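Local coordinates for protein GENE 22 product (Bacillus phage spp1, PDB 2XC8) that is of unknown function but shares fold similarity with a domain of the receptor-binding protein of lactococcal phage p2, at residues R7-Y12 with F114-E119; M59-M64 with E92-Y97. All blocks are in the same frame, centred on the assembly; numbering follows the deposited sequence.

Interaction 1 (R7-Y12 with F114-E119)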
loop_
_atom_site.group_PDB
_atom_site.type_symbol
_atom_site.label_atom_id
_atom_site.label_comp_id
_atom_site.label_asym_id
_atom_site.label_seq_id
_atom_site.Cartn_x
_atom_site.Cartn_y
_atom_site.Cartn_z
ATOM N N ARG B 7 4.255 2.150 9.981
ATOM C CA ARG B 7 4.867 2.499 11.264
ATOM C C ARG B 7 4.896 4.004 11.529
ATOM O O ARG B 7 5.169 4.800 10.628
ATOM C CB ARG B 7 6.284 1.923 11.386
ATOM C CG ARG B 7 6.838 2.020 12.811
ATOM C CD ARG B 7 8.274 1.537 12.909
ATOM N NE ARG B 7 8.639 1.290 14.304
ATOM C CZ ARG B 7 8.754 0.081 14.848
ATOM N NH1 ARG B 7 8.552 -1.011 14.116
ATOM N NH2 ARG B 7 9.085 -0.036 16.128
ATOM N N LYS B 8 4.613 4.372 12.778
ATOM C CA LYS B 8 4.706 5.755 13.231
ATOM C C LYS B 8 6.144 6.083 13.618
ATOM O O LYS B 8 6.728 5.430 14.488
ATOM C CB LYS B 8 3.760 6.001 14.412
ATOM C CG LYS B 8 2.283 5.946 14.045
ATOM C CD LYS B 8 1.396 6.086 15.269
ATOM C CE LYS B 8 -0.075 6.022 14.885
ATOM N NZ LYS B 8 -0.965 6.132 16.074
ATOM N N ALA B 9 6.709 7.089 12.956
ATOM C CA ALA B 9 8.097 7.489 13.180
ATOM C C ALA B 9 8.268 9.003 13.089
ATOM O O ALA B 9 7.428 9.698 12.510
ATOM C CB ALA B 9 9.018 6.786 12.186
ATOM N N VAL B 10 9.358 9.503 13.671
ATOM C CA VAL B 10 9.721 10.919 13.587
ATOM C C VAL B 10 9.981 11.290 12.125
ATOM O O VAL B 10 9.444 12.277 11.620
ATOM C CB VAL B 10 10.961 11.248 14.465
ATOM C CG1 VAL B 10 11.341 12.723 14.348
ATOM C CG2 VAL B 10 10.703 10.883 15.924
ATOM N N TRP B 11 10.801 10.478 11.459
ATOM C CA TRP B 11 11.042 10.608 10.028
ATOM C C TRP B 11 10.009 9.797 9.255
ATOM O O TRP B 11 9.953 8.571 9.380
ATOM C CB TRP B 11 12.450 10.131 9.670
ATOM C CG TRP B 11 13.546 11.036 10.138
ATOM C CD1 TRP B 11 14.190 10.989 11.340
ATOM C CD2 TRP B 11 14.140 12.116 9.406
ATOM N NE1 TRP B 11 15.144 11.976 11.407
ATOM C CE2 TRP B 11 15.135 12.682 10.233
ATOM C CE3 TRP B 11 13.926 12.662 8.133
ATOM C CZ2 TRP B 11 15.918 13.767 9.828
ATOM C CZ3 TRP B 11 14.701 13.743 7.734
ATOM C CH2 TRP B 11 15.686 14.284 8.580
ATOM N N TYR B 12 9.190 10.488 8.467
ATOM C CA TYR B 12 8.172 9.822 7.657
ATOM C C TYR B 12 8.099 10.356 6.229
ATOM O O TYR B 12 8.428 11.516 5.965
ATOM C CB TYR B 12 6.798 9.857 8.344
ATOM C CG TYR B 12 6.199 11.232 8.560
ATOM C CD1 TYR B 12 5.281 11.762 7.653
ATOM C CD2 TYR B 12 6.524 11.987 9.685
ATOM C CE1 TYR B 12 4.716 13.019 7.851
ATOM C CE2 TYR B 12 5.966 13.244 9.894
ATOM C CZ TYR B 12 5.061 13.753 8.974
ATOM O OH TYR B 12 4.508 14.997 9.174
ATOM N N PHE B 114 7.817 -0.727 3.455
ATOM C CA PHE B 114 7.709 0.014 4.709
ATOM C C PHE B 114 7.139 1.407 4.456
ATOM O O PHE B 114 7.746 2.218 3.750
ATOM C CB PHE B 114 9.072 0.110 5.407
ATOM C CG PHE B 114 9.578 -1.201 5.951
ATOM C CD1 PHE B 114 9.247 -1.610 7.240
ATOM C CD2 PHE B 114 10.400 -2.018 5.180
ATOM C CE1 PHE B 114 9.718 -2.821 7.749
ATOM C CE2 PHE B 114 10.877 -3.230 5.680
ATOM C CZ PHE B 114 10.533 -3.631 6.967
ATOM N N LEU B 115 5.965 1.673 5.026
ATOM C CA LEU B 115 5.303 2.967 4.877
ATOM C C LEU B 115 5.322 3.743 6.188
ATOM O O LEU B 115 4.605 3.405 7.135
ATOM C CB LEU B 115 3.862 2.794 4.377
ATOM C CG LEU B 115 3.612 2.202 2.984
ATOM C CD1 LEU B 115 2.119 2.094 2.725
ATOM C CD2 LEU B 115 4.278 3.026 1.884
ATOM N N TYR B 116 6.147 4.787 6.238
ATOM C CA TYR B 116 6.319 5.561 7.464
ATOM C C TYR B 116 5.241 6.635 7.590
ATOM O O TYR B 116 4.906 7.329 6.627
ATOM C CB TYR B 116 7.779 5.990 7.650
ATOM C CG TYR B 116 8.716 4.803 7.757
ATOM C CD1 TYR B 116 8.863 4.106 8.958
ATOM C CD2 TYR B 116 9.434 4.361 6.647
ATOM C CE1 TYR B 116 9.714 3.005 9.051
ATOM C CE2 TYR B 116 10.287 3.265 6.730
ATOM C CZ TYR B 116 10.422 2.592 7.933
ATOM O OH TYR B 116 11.266 1.509 8.020
ATOM N N GLU B 117 4.722 6.748 8.811
ATOM C CA GLU B 117 3.635 7.671 9.106
ATOM C C GLU B 117 3.947 8.689 10.207
ATOM O O GLU B 117 4.895 8.508 10.977
ATOM C CB GLU B 117 2.546 6.720 9.602
ATOM C CG GLU B 117 1.127 7.028 9.160
ATOM C CD GLU B 117 0.149 5.985 9.685
ATOM O OE1 GLU B 117 -0.549 6.277 10.682
ATOM O OE2 GLU B 117 0.088 4.870 9.116
ATOM N N LYS B 118 3.142 9.750 10.279
ATOM C CA LYS B 118 3.243 10.763 11.340
ATOM C C LYS B 118 2.811 10.190 12.695
ATOM O O LYS B 118 1.843 9.430 12.770
ATOM C CB LYS B 118 2.396 11.994 10.971
ATOM C CG LYS B 118 2.262 13.084 12.050
ATOM C CD LYS B 118 3.553 13.869 12.253
ATOM C CE LYS B 118 3.304 15.165 13.060
ATOM N NZ LYS B 118 4.548 15.984 13.161
ATOM N N GLU B 119 3.531 10.561 13.754
ATOM C CA GLU B 119 3.244 10.083 15.114
ATOM C C GLU B 119 1.980 10.709 15.723
ATOM O O GLU B 119 1.337 11.562 15.103
ATOM C CB GLU B 119 4.454 10.298 16.036
ATOM C CG GLU B 119 5.568 9.264 15.859
ATOM C CD GLU B 119 6.744 9.465 16.811
ATOM O OE1 GLU B 119 6.840 10.538 17.446
ATOM O OE2 GLU B 119 7.580 8.542 16.918
HETATM O O HOH W 1 6.033 12.083 13.524
#
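One face of the Tyr12 ring is taken by Lys118, whose CA sits over the ring centre and whose CB makes a CH-pi contact 3.9 Å from the ring centroid, 18° off the normal. Bent at chi2 (72°), the lysine then turns across the ring and brings CD to 3.4 Å from Tyr12 OH. His32 of strand 23-33 also stacks with Tyr12. The ring reaches Lys118 with CG between the backbone N and the carbonyl carbon (chi1 63°), and Tyr12 CB packs 4.0 Å from Tyr116 CB. Arg7 O and Ala9 CB approach the Tyr116 ring obliquely near CD1. Arg7 and Lys8 pair in parallel with Tyr116 and Glu117: Arg7 N donates to Leu115 O, Glu117 N to Arg7 O at 2.7 Å, and Ala9 N to Glu117 O at 3.0 Å along a nearly straight N-H...O line. Past the paired residues, a water bridges the segments, donating to Ala9 O and accepting from Glu119 N, while Glu119 CG lies 4.0 Å from Lys8 CB. The arrangement is a parallel beta-ladder at the edge of a mixed sheet, where the N-terminal strand 2-8 joins strand 109-117 before the chain turns into a second, antiparallel sheet.

Interaction 2 (M59-M64 with E92-Y97)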
loop_
_atom_site.group_PDB
_atom_site.type_symbol
_atom_site.label_atom_id
_atom_site.label_comp_id
_atom_site.label_asym_id
_atom_site.label_seq_id
_atom_site.Cartn_x
_atom_site.Cartn_y
_atom_site.Cartn_z
HETATM N N MSE B 59 17.006 -3.912 -2.829
HETATM C CA MSE B 59 17.054 -3.013 -1.714
HETATM C C MSE B 59 17.069 -1.556 -2.053
HETATM O O MSE B 59 17.933 -1.073 -2.712
HETATM C CB MSE B 59 18.268 -3.321 -0.886
HETATM C CG MSE B 59 17.947 -3.498 0.530
HETATM SE SE MSE B 59 17.770 -5.289 1.101
HETATM C CE MSE B 59 19.442 -5.335 1.932
ATOM N N LEU B 60 16.074 -0.852 -1.568
ATOM C CA LEU B 60 15.942 0.568 -1.874
ATOM C C LEU B 60 16.302 1.425 -0.662
ATOM O O LEU B 60 15.773 1.221 0.432
ATOM C CB LEU B 60 14.519 0.875 -2.358
ATOM C CG LEU B 60 14.182 2.286 -2.855
ATOM C CD1 LEU B 60 14.913 2.622 -4.153
ATOM C CD2 LEU B 60 12.680 2.430 -3.042
ATOM N N TYR B 61 17.208 2.377 -0.870
ATOM C CA TYR B 61 17.686 3.249 0.202
ATOM C C TYR B 61 17.289 4.704 -0.026
ATOM O O TYR B 61 17.403 5.221 -1.139
ATOM C CB TYR B 61 19.211 3.161 0.339
ATOM C CG TYR B 61 19.768 1.756 0.438
ATOM C CD1 TYR B 61 19.495 0.949 1.544
ATOM C CD2 TYR B 61 20.587 1.242 -0.566
ATOM C CE1 TYR B 61 20.011 -0.341 1.637
ATOM C CE2 TYR B 61 21.109 -0.046 -0.480
ATOM C CZ TYR B 61 20.817 -0.830 0.623
ATOM O OH TYR B 61 21.331 -2.103 0.712
ATOM N N LEU B 62 16.820 5.353 1.037
ATOM C CA LEU B 62 16.590 6.792 1.028
ATOM C C LEU B 62 17.602 7.448 1.959
ATOM O O LEU B 62 17.568 7.243 3.173
ATOM C CB LEU B 62 15.154 7.128 1.450
ATOM C CG LEU B 62 14.680 8.578 1.288
ATOM C CD1 LEU B 62 14.496 8.944 -0.181
ATOM C CD2 LEU B 62 13.391 8.815 2.058
ATOM N N HIS B 63 18.511 8.222 1.373
ATOM C CA HIS B 63 19.599 8.848 2.121
ATOM C C HIS B 63 19.694 10.342 1.832
ATOM O O HIS B 63 19.209 10.819 0.804
ATOM C CB HIS B 63 20.929 8.157 1.807
ATOM C CG HIS B 63 21.171 7.957 0.345
ATOM N ND1 HIS B 63 21.738 8.926 -0.455
ATOM C CD2 HIS B 63 20.910 6.906 -0.466
ATOM C CE1 HIS B 63 21.821 8.477 -1.694
ATOM N NE2 HIS B 63 21.325 7.254 -1.728
HETATM N N MSE B 64 20.328 11.070 2.748
HETATM C CA MSE B 64 20.435 12.521 2.651
HETATM C C MSE B 64 21.853 13.049 2.844
HETATM O O MSE B 64 22.592 12.566 3.707
HETATM C CB MSE B 64 19.529 13.183 3.694
HETATM C CG MSE B 64 19.466 14.705 3.613
HETATM SE SE MSE B 64 18.754 15.521 5.232
HETATM C CE MSE B 64 16.972 14.740 5.197
ATOM N N GLU B 92 26.512 9.569 2.870
ATOM C CA GLU B 92 25.245 10.226 3.159
ATOM C C GLU B 92 24.461 9.515 4.255
ATOM O O GLU B 92 24.565 8.295 4.422
ATOM C CB GLU B 92 24.407 10.372 1.886
ATOM C CG GLU B 92 25.022 11.325 0.864
ATOM C CD GLU B 92 24.142 11.564 -0.351
ATOM O OE1 GLU B 92 22.921 11.308 -0.280
ATOM O OE2 GLU B 92 24.678 12.021 -1.383
ATOM N N ARG B 93 23.744 10.274 5.049
ATOM C CA ARG B 93 22.915 9.750 6.095
ATOM C C ARG B 93 21.763 8.920 5.564
ATOM O O ARG B 93 20.947 9.359 4.842
ATOM C CB ARG B 93 22.406 10.875 6.980
ATOM C CG ARG B 93 21.671 10.387 8.181
ATOM C CD ARG B 93 21.038 11.444 9.011
ATOM N NE ARG B 93 20.121 10.797 9.921
ATOM C CZ ARG B 93 19.322 11.409 10.776
ATOM N NH1 ARG B 93 19.305 12.715 10.864
ATOM N NH2 ARG B 93 18.541 10.697 11.557
ATOM N N LEU B 94 21.723 7.679 5.980
ATOM C CA LEU B 94 20.657 6.807 5.591
ATOM C C LEU B 94 19.445 7.079 6.441
ATOM O O LEU B 94 19.491 7.075 7.629
ATOM C CB LEU B 94 21.057 5.345 5.633
ATOM C CG LEU B 94 20.022 4.271 5.340
ATOM C CD1 LEU B 94 19.672 4.106 3.927
ATOM C CD2 LEU B 94 20.541 3.023 5.847
ATOM N N ILE B 95 18.354 7.340 5.768
ATOM C CA ILE B 95 17.145 7.757 6.398
ATOM C C ILE B 95 16.238 6.577 6.548
ATOM O O ILE B 95 15.810 6.315 7.611
ATOM C CB ILE B 95 16.463 8.900 5.612
ATOM C CG1 ILE B 95 17.362 10.129 5.507
ATOM C CG2 ILE B 95 15.189 9.248 6.217
ATOM C CD1 ILE B 95 17.768 10.762 6.787
HETATM N N MSE B 96 15.962 5.866 5.474
HETATM C CA MSE B 96 15.112 4.701 5.527
HETATM C C MSE B 96 15.266 3.634 4.447
HETATM O O MSE B 96 15.755 3.896 3.390
HETATM C CB MSE B 96 13.648 5.099 5.581
HETATM C CG MSE B 96 13.178 5.888 4.424
HETATM SE SE MSE B 96 11.399 6.464 4.409
HETATM C CE MSE B 96 11.355 7.486 5.940
ATOM N N TYR B 97 14.865 2.414 4.771
ATOM C CA TYR B 97 14.887 1.322 3.805
ATOM C C TYR B 97 13.451 0.962 3.488
ATOM O O TYR B 97 12.950 0.012 4.018
ATOM C CB TYR B 97 15.557 0.003 4.230
ATOM C CG TYR B 97 16.779 0.056 5.067
ATOM C CD1 TYR B 97 16.691 0.266 6.421
ATOM C CD2 TYR B 97 18.022 -0.200 4.528
ATOM C CE1 TYR B 97 17.796 0.307 7.199
ATOM C CE2 TYR B 97 19.137 -0.184 5.294
ATOM C CZ TYR B 97 19.026 0.072 6.636
ATOM O OH TYR B 97 20.117 0.113 7.455
#
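The His63 imidazole and the Glu92 carboxylate meet with their planes 63° apart. His63 ND1 donates to Glu92 OE1 at 2.7 Å; the oxygen lies in the imidazole plane, whereas the donor stands above the carboxylate plane, 51° out of it. CG of His63 lies between the backbone N and the carbonyl carbon (chi1 48°), and NE2 is hydrogen-bonded to Ser74 OG, so both ring nitrogens are held and the ring rotation is fixed. Tyr61 and Tyr97 meet rim to rim, CE1 of Tyr61 lying 3.5 Å from CD2 of Tyr97, while Tyr61 CB packs on Leu94 CD1 at 3.7 Å. Leu62 and Met96, a selenomethionine, instead lie side by side and point the same way, CD2 of Leu62 against CG of Met96 at 3.8 Å. At Leu62 the strands form a classic beta bulge, Ile95 and Met96 both facing it: Leu62 O accepts from Ile95 N at 2.7 Å and from Met96 N at 3.1 Å, and the register shifts by one residue. Ile95, Met96, Leu62 and Met64 all touch Leu31 of strand 23-33, which belongs to the other sheet. Within its own sheet, strand 56-64 runs between strand 93-103 and the outermost strand 71-79, both antiparallel to it.

In the fold
From the N terminus, strand 2-8 runs along one border of the mixed sheet, and the chain then enters the antiparallel sheet with strand 11-13 and continues in it through strands 23-33 and 37-47. It returns to the mixed sheet with strand 56-64, and interaction 2 closes the shorter loop when strand 93-103 comes back beside it. Strand 109-117 follows next, and with it interaction 1 closes the long loop in which interaction 2 is nested. Neighbouring strands 93-103 and 109-117 connect the two contacts, whose centres are about 14 Å apart. Tyr116 packs on Met96 and Phe114 on Tyr97 within the mixed sheet, while Trp11, on Met64 and Arg93, links the antiparallel sheet to it.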